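Local coordinates for protein thiamine monophosphate kinase (Aquifex aeolicus, PDB 1VQV) that catalyses the ATP-dependent phosphorylation of thiamine monophosphate to thiamine diphosphate, the active form of vitamin B1, and works as a homodimer, at residues 86-89 with 90-94; 177-180 with 181-184. All blocks are in the same frame, centred on the assembly; numbering follows the deposited sequence.

Contact 1: residues 86-89 with 90-94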
ATOM      1  N   LEU B  86      -7.419  -1.720  -4.693  1.00 49.46           N
ATOM      2  CA  LEU B  86      -8.530  -0.943  -5.222  1.00 49.94           C
ATOM      3  C   LEU B  86      -9.783  -0.929  -4.365  1.00 50.86           C
ATOM      4  O   LEU B  86     -10.243  -1.972  -3.903  1.00 50.26           O
ATOM      5  CB  LEU B  86      -8.904  -1.438  -6.621  1.00 49.57           C
ATOM      6  CG  LEU B  86      -7.910  -1.208  -7.757  1.00 50.03           C
ATOM      7  CD1 LEU B  86      -8.542  -1.681  -9.044  1.00 51.03           C
ATOM      8  CD2 LEU B  86      -7.550   0.279  -7.859  1.00 51.85           C
ATOM      9  N   ASN B  87     -10.309   0.275  -4.150  1.00 51.94           N
ATOM     10  CA  ASN B  87     -11.549   0.497  -3.411  1.00 52.54           C
ATOM     11  C   ASN B  87     -12.535   0.847  -4.523  1.00 52.71           C
ATOM     12  O   ASN B  87     -12.504   1.955  -5.050  1.00 53.57           O
ATOM     13  CB  ASN B  87     -11.427   1.698  -2.471  1.00 52.65           C
ATOM     14  CG  ASN B  87     -10.629   1.400  -1.224  1.00 53.35           C
ATOM     15  OD1 ASN B  87     -10.478   2.267  -0.363  1.00 55.38           O
ATOM     16  ND2 ASN B  87     -10.117   0.176  -1.108  1.00 54.43           N
ATOM     17  N   LEU B  88     -13.410  -0.084  -4.879  1.00 52.66           N
ATOM     18  CA  LEU B  88     -14.348   0.161  -5.965  1.00 54.25           C
ATOM     19  C   LEU B  88     -15.822   0.103  -5.583  1.00 55.78           C
ATOM     20  O   LEU B  88     -16.239  -0.738  -4.789  1.00 56.93           O
ATOM     21  CB  LEU B  88     -14.097  -0.852  -7.084  1.00 51.92           C
ATOM     22  CG  LEU B  88     -12.642  -0.992  -7.535  1.00 52.24           C
ATOM     23  CD1 LEU B  88     -12.414  -2.329  -8.243  1.00 50.99           C
ATOM     24  CD2 LEU B  88     -12.300   0.166  -8.425  1.00 51.48           C
ATOM     25  N   PRO B  89     -16.636   1.012  -6.142  1.00 57.43           N
ATOM     26  CA  PRO B  89     -18.077   1.024  -5.846  1.00 58.37           C
ATOM     27  C   PRO B  89     -18.669  -0.197  -6.566  1.00 59.48           C
ATOM     28  O   PRO B  89     -18.390  -0.416  -7.748  1.00 57.74           O
ATOM     29  CB  PRO B  89     -18.548   2.340  -6.468  1.00 57.31           C
ATOM     30  CG  PRO B  89     -17.312   3.198  -6.461  1.00 57.09           C
ATOM     31  CD  PRO B  89     -16.237   2.233  -6.867  1.00 57.37           C
ATOM     32  N   GLU B  90     -19.485  -0.983  -5.868  1.00 62.06           N
ATOM     33  CA  GLU B  90     -20.069  -2.192  -6.459  1.00 63.21           C
ATOM     34  C   GLU B  90     -20.788  -1.941  -7.797  1.00 61.14           C
ATOM     35  O   GLU B  90     -20.922  -2.848  -8.616  1.00 59.75           O
ATOM     36  CB  GLU B  90     -21.027  -2.883  -5.457  1.00 64.85           C
ATOM     37  CG  GLU B  90     -22.398  -2.219  -5.334  1.00 69.51           C
ATOM     38  CD  GLU B  90     -23.332  -2.913  -4.327  1.00 73.51           C
ATOM     39  OE1 GLU B  90     -23.351  -4.169  -4.289  1.00 75.35           O
ATOM     40  OE2 GLU B  90     -24.066  -2.205  -3.586  1.00 74.58           O
ATOM     41  N   ASP B  91     -21.231  -0.710  -8.029  1.00 60.37           N
ATOM     42  CA  ASP B  91     -21.927  -0.380  -9.278  1.00 60.93           C
ATOM     43  C   ASP B  91     -21.022   0.217 -10.351  1.00 59.23           C
ATOM     44  O   ASP B  91     -21.483   0.914 -11.250  1.00 59.48           O
ATOM     45  CB  ASP B  91     -23.062   0.600  -9.001  1.00 63.20           C
ATOM     46  CG  ASP B  91     -22.587   1.825  -8.274  1.00 66.03           C
ATOM     47  OD1 ASP B  91     -21.758   1.647  -7.348  1.00 67.77           O
ATOM     48  OD2 ASP B  91     -23.043   2.949  -8.613  1.00 67.48           O
ATOM     49  N   LEU B  92     -19.732  -0.055 -10.247  1.00 57.99           N
ATOM     50  CA  LEU B  92     -18.791   0.450 -11.218  1.00 57.05           C
ATOM     51  C   LEU B  92     -18.788  -0.460 -12.449  1.00 57.41           C
ATOM     52  O   LEU B  92     -18.938  -1.679 -12.326  1.00 56.71           O
ATOM     53  CB  LEU B  92     -17.389   0.497 -10.610  1.00 54.37           C
ATOM     54  CG  LEU B  92     -16.379   1.191 -11.521  1.00 51.69           C
ATOM     55  CD1 LEU B  92     -16.767   2.649 -11.649  1.00 51.70           C
ATOM     56  CD2 LEU B  92     -14.968   1.052 -10.975  1.00 51.46           C
ATOM     57  N   GLU B  93     -18.628   0.135 -13.632  1.00 56.98           N
ATOM     58  CA  GLU B  93     -18.581  -0.629 -14.872  1.00 56.32           C
ATOM     59  C   GLU B  93     -17.347  -1.516 -14.873  1.00 55.15           C
ATOM     60  O   GLU B  93     -16.243  -1.061 -14.567  1.00 56.60           O
ATOM     61  CB  GLU B  93     -18.514   0.294 -16.092  1.00 58.84           C
ATOM     62  CG  GLU B  93     -19.837   0.873 -16.533  1.00 61.42           C
ATOM     63  CD  GLU B  93     -20.286   2.016 -15.656  1.00 65.12           C
ATOM     64  OE1 GLU B  93     -19.606   2.286 -14.628  1.00 65.86           O
ATOM     65  OE2 GLU B  93     -21.320   2.648 -15.994  1.00 65.93           O
ATOM     66  N   VAL B  94     -17.522  -2.782 -15.224  1.00 53.35           N
ATOM     67  CA  VAL B  94     -16.397  -3.700 -15.246  1.00 52.89           C
ATOM     68  C   VAL B  94     -15.340  -3.221 -16.233  1.00 52.27           C
ATOM     69  O   VAL B  94     -14.147  -3.426 -16.031  1.00 51.61           O
ATOM     70  CB  VAL B  94     -16.850  -5.109 -15.649  1.00 53.39           C
ATOM     71  CG1 VAL B  94     -15.657  -6.006 -15.801  1.00 53.74           C
ATOM     72  CG2 VAL B  94     -17.808  -5.661 -14.617  1.00 55.50           C
TER
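The carboxylate of D91 leans back against the pyrrolidine ring of P89, its OD1 lying 3.4 Å from P89 CB, while at the other end of the ring P89 CD meets L92 CB at 4.3 Å. Both contacts belong to a type I beta turn, P89 to L92, which ends strand 77-88 of the PurM-like N-terminal domain and sends the chain on toward helix 94-111, where E93 holds the N-cap position. With CG of D91 between its backbone N and carbonyl carbon (chi1 54°), OD1 is brought back to P89 CB. On the inner side the leucines L88 and L92 meet obliquely, methyl against methyl. L92 reaches its neighbour with CG anti to its own N, and both leucines also pack on V97 of helix 94-111 and on L3 of the second subunit. The turn is thus part of the dimer interface as well as a strand-to-helix connection whose apolar residues L88, P89 and L92 are buried, and the backbone of E90, L92 and V94 is hydrogen-bonded to that subunit. Y101, which binds ATP, lies about 6 Å from L88, side chain to side chain. The turn is closed by L92 N, which donates to P89 O at 2.9 Å; the bond is bent, with an N-H...O angle of 139°, and the donor stands 44° above the carbonyl plane.

Contact 2: residues 177-180 with 181-184; sequences FELA and LIQR
R184 stretches back over the preceding turn of helix 176-186 to A180, whose CB lies 3.9 Å above one face of the guanidinium, offset toward the rim. The arm, extended from CG to NE, runs alongside A180 O, with CD 3.3 Å from it. The same carbonyl accepts R184 N at 3.2 Å, from a donor tilted well out of the carbonyl plane; the neighbouring bond, Q183 N to L179 O, is shorter at 2.8 Å and nearly straight, with an N-H...O angle of 169°. The close-packed side of the helix carries L181 and I182. L181 CD1 comes obliquely to the ring of F177, 4.3 Å from its CD1, and I182 CD1 crosses L179 CD2 at 4.1 Å. Helix 159-168 covers L181 and I182, and helix 238-246 covers F177 and L181. E178 lays its CG over the centre of one face of the F177 ring and, though buried, has its carboxylate engaged by Y247 OH and the backbone N of E175. The opposite character appears at Q183, an exposed side chain whose CG lies against L179 O while the amide beyond it touches the other segment little. NH1 of R184 forms a salt bridge with D159, and a bound phosphate ion lies about 4 Å from this side chain; an alanine at R184 would probably leave D159 without its charged mate and take away the guanidinium face that lies over the A180 methyl. The whole is typical of an amphipathic alpha-helix, with i to i+3 and i to i+4 side-chain pairs, whose apolar face packs on helices 159-168 and 238-246.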
ATOM      1  N   PHE B 177      -2.449  22.351 -28.250  1.00 59.11           N
ATOM      2  CA  PHE B 177      -1.555  22.874 -27.238  1.00 57.82           C
ATOM      3  C   PHE B 177      -2.168  22.642 -25.875  1.00 57.05           C
ATOM      4  O   PHE B 177      -1.452  22.438 -24.900  1.00 57.91           O
ATOM      5  CB  PHE B 177      -1.240  24.353 -27.497  1.00 56.39           C
ATOM      6  CG  PHE B 177      -2.161  25.319 -26.819  1.00 56.22           C
ATOM      7  CD1 PHE B 177      -2.012  25.612 -25.468  1.00 54.76           C
ATOM      8  CD2 PHE B 177      -3.121  26.010 -27.556  1.00 55.49           C
ATOM      9  CE1 PHE B 177      -2.799  26.587 -24.858  1.00 54.84           C
ATOM     10  CE2 PHE B 177      -3.913  26.984 -26.960  1.00 53.18           C
ATOM     11  CZ  PHE B 177      -3.751  27.278 -25.608  1.00 54.16           C
ATOM     12  N   GLU B 178      -3.494  22.626 -25.814  1.00 56.03           N
ATOM     13  CA  GLU B 178      -4.181  22.399 -24.557  1.00 54.82           C
ATOM     14  C   GLU B 178      -4.188  20.916 -24.222  1.00 53.49           C
ATOM     15  O   GLU B 178      -4.105  20.539 -23.053  1.00 54.02           O
ATOM     16  CB  GLU B 178      -5.599  22.965 -24.635  1.00 56.38           C
ATOM     17  CG  GLU B 178      -5.587  24.477 -24.807  1.00 59.34           C
ATOM     18  CD  GLU B 178      -6.955  25.080 -25.071  1.00 60.22           C
ATOM     19  OE1 GLU B 178      -7.651  24.616 -25.996  1.00 61.88           O
ATOM     20  OE2 GLU B 178      -7.327  26.034 -24.359  1.00 61.30           O
ATOM     21  N   LEU B 179      -4.258  20.072 -25.246  1.00 51.74           N
ATOM     22  CA  LEU B 179      -4.257  18.632 -25.025  1.00 50.60           C
ATOM     23  C   LEU B 179      -2.932  18.149 -24.437  1.00 50.18           C
ATOM     24  O   LEU B 179      -2.921  17.403 -23.462  1.00 50.57           O
ATOM     25  CB  LEU B 179      -4.557  17.881 -26.326  1.00 49.12           C
ATOM     26  CG  LEU B 179      -6.016  17.887 -26.801  1.00 51.19           C
ATOM     27  CD1 LEU B 179      -6.141  16.995 -28.023  1.00 49.05           C
ATOM     28  CD2 LEU B 179      -6.947  17.393 -25.683  1.00 50.30           C
ATOM     29  N   ALA B 180      -1.824  18.582 -25.028  1.00 50.15           N
ATOM     30  CA  ALA B 180      -0.499  18.197 -24.559  1.00 50.11           C
ATOM     31  C   ALA B 180      -0.339  18.536 -23.084  1.00 49.79           C
ATOM     32  O   ALA B 180       0.382  17.851 -22.356  1.00 49.87           O
ATOM     33  CB  ALA B 180       0.567  18.906 -25.372  1.00 49.12           C
ATOM     34  N   LEU B 181      -1.021  19.594 -22.654  1.00 50.69           N
ATOM     35  CA  LEU B 181      -0.974  20.042 -21.264  1.00 51.11           C
ATOM     36  C   LEU B 181      -1.751  19.106 -20.354  1.00 52.51           C
ATOM     37  O   LEU B 181      -1.303  18.769 -19.252  1.00 51.67           O
ATOM     38  CB  LEU B 181      -1.552  21.456 -21.145  1.00 49.16           C
ATOM     39  CG  LEU B 181      -0.643  22.581 -21.638  1.00 49.86           C
ATOM     40  CD1 LEU B 181      -1.355  23.937 -21.552  1.00 48.79           C
ATOM     41  CD2 LEU B 181       0.617  22.581 -20.793  1.00 49.48           C
ATOM     42  N   ILE B 182      -2.925  18.705 -20.834  1.00 53.74           N
ATOM     43  CA  ILE B 182      -3.811  17.807 -20.108  1.00 53.51           C
ATOM     44  C   ILE B 182      -3.142  16.445 -20.008  1.00 53.10           C
ATOM     45  O   ILE B 182      -3.133  15.811 -18.959  1.00 53.99           O
ATOM     46  CB  ILE B 182      -5.164  17.652 -20.858  1.00 55.14           C
ATOM     47  CG1 ILE B 182      -5.731  19.036 -21.198  1.00 55.36           C
ATOM     48  CG2 ILE B 182      -6.163  16.862 -20.010  1.00 54.43           C
ATOM     49  CD1 ILE B 182      -7.065  19.019 -21.936  1.00 55.05           C
ATOM     50  N   GLN B 183      -2.573  15.999 -21.113  1.00 51.29           N
ATOM     51  CA  GLN B 183      -1.919  14.714 -21.144  1.00 52.48           C
ATOM     52  C   GLN B 183      -0.769  14.659 -20.137  1.00 53.56           C
ATOM     53  O   GLN B 183      -0.555  13.637 -19.494  1.00 53.76           O
ATOM     54  CB  GLN B 183      -1.466  14.418 -22.586  1.00 54.35           C
ATOM     55  CG  GLN B 183      -2.676  14.372 -23.556  1.00 59.61           C
ATOM     56  CD  GLN B 183      -2.366  13.911 -24.990  1.00 62.38           C
ATOM     57  OE1 GLN B 183      -3.289  13.716 -25.804  1.00 61.82           O
ATOM     58  NE2 GLN B 183      -1.079  13.739 -25.303  1.00 62.08           N
ATOM     59  N   ARG B 184      -0.048  15.766 -19.974  1.00 54.37           N
ATOM     60  CA  ARG B 184       1.069  15.831 -19.030  1.00 54.25           C
ATOM     61  C   ARG B 184       0.598  15.663 -17.592  1.00 53.37           C
ATOM     62  O   ARG B 184       1.354  15.237 -16.709  1.00 52.73           O
ATOM     63  CB  ARG B 184       1.803  17.172 -19.177  1.00 55.25           C
ATOM     64  CG  ARG B 184       2.951  17.119 -20.180  1.00 56.61           C
ATOM     65  CD  ARG B 184       3.251  18.444 -20.859  1.00 58.29           C
ATOM     66  NE  ARG B 184       3.873  18.184 -22.159  1.00 61.66           N
ATOM     67  CZ  ARG B 184       3.982  19.067 -23.148  1.00 61.45           C
ATOM     68  NH1 ARG B 184       3.523  20.303 -23.011  1.00 60.62           N
ATOM     69  NH2 ARG B 184       4.518  18.692 -24.298  1.00 62.50           N
TER

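Contact 1 (86-89 with 90-94) and contact 2 (177-180 with 181-184) are both local, yet they belong to separate parts of the chain, with centres about 28 Å apart and no shared element. The first is mostly buried, joins strand 77-88 to helix 94-111, and is partly covered by the second subunit. The second is a single helix, partly buried among helices of its own chain and untouched by the other subunit. Their chemistry follows: one bent backbone bond and a pair of leucines shape the turn, whereas successive main-chain bonds organise the helix, leaving mostly apolar side chains packed against neighbouring helices, with E178 buried among them and R184 tied to D159.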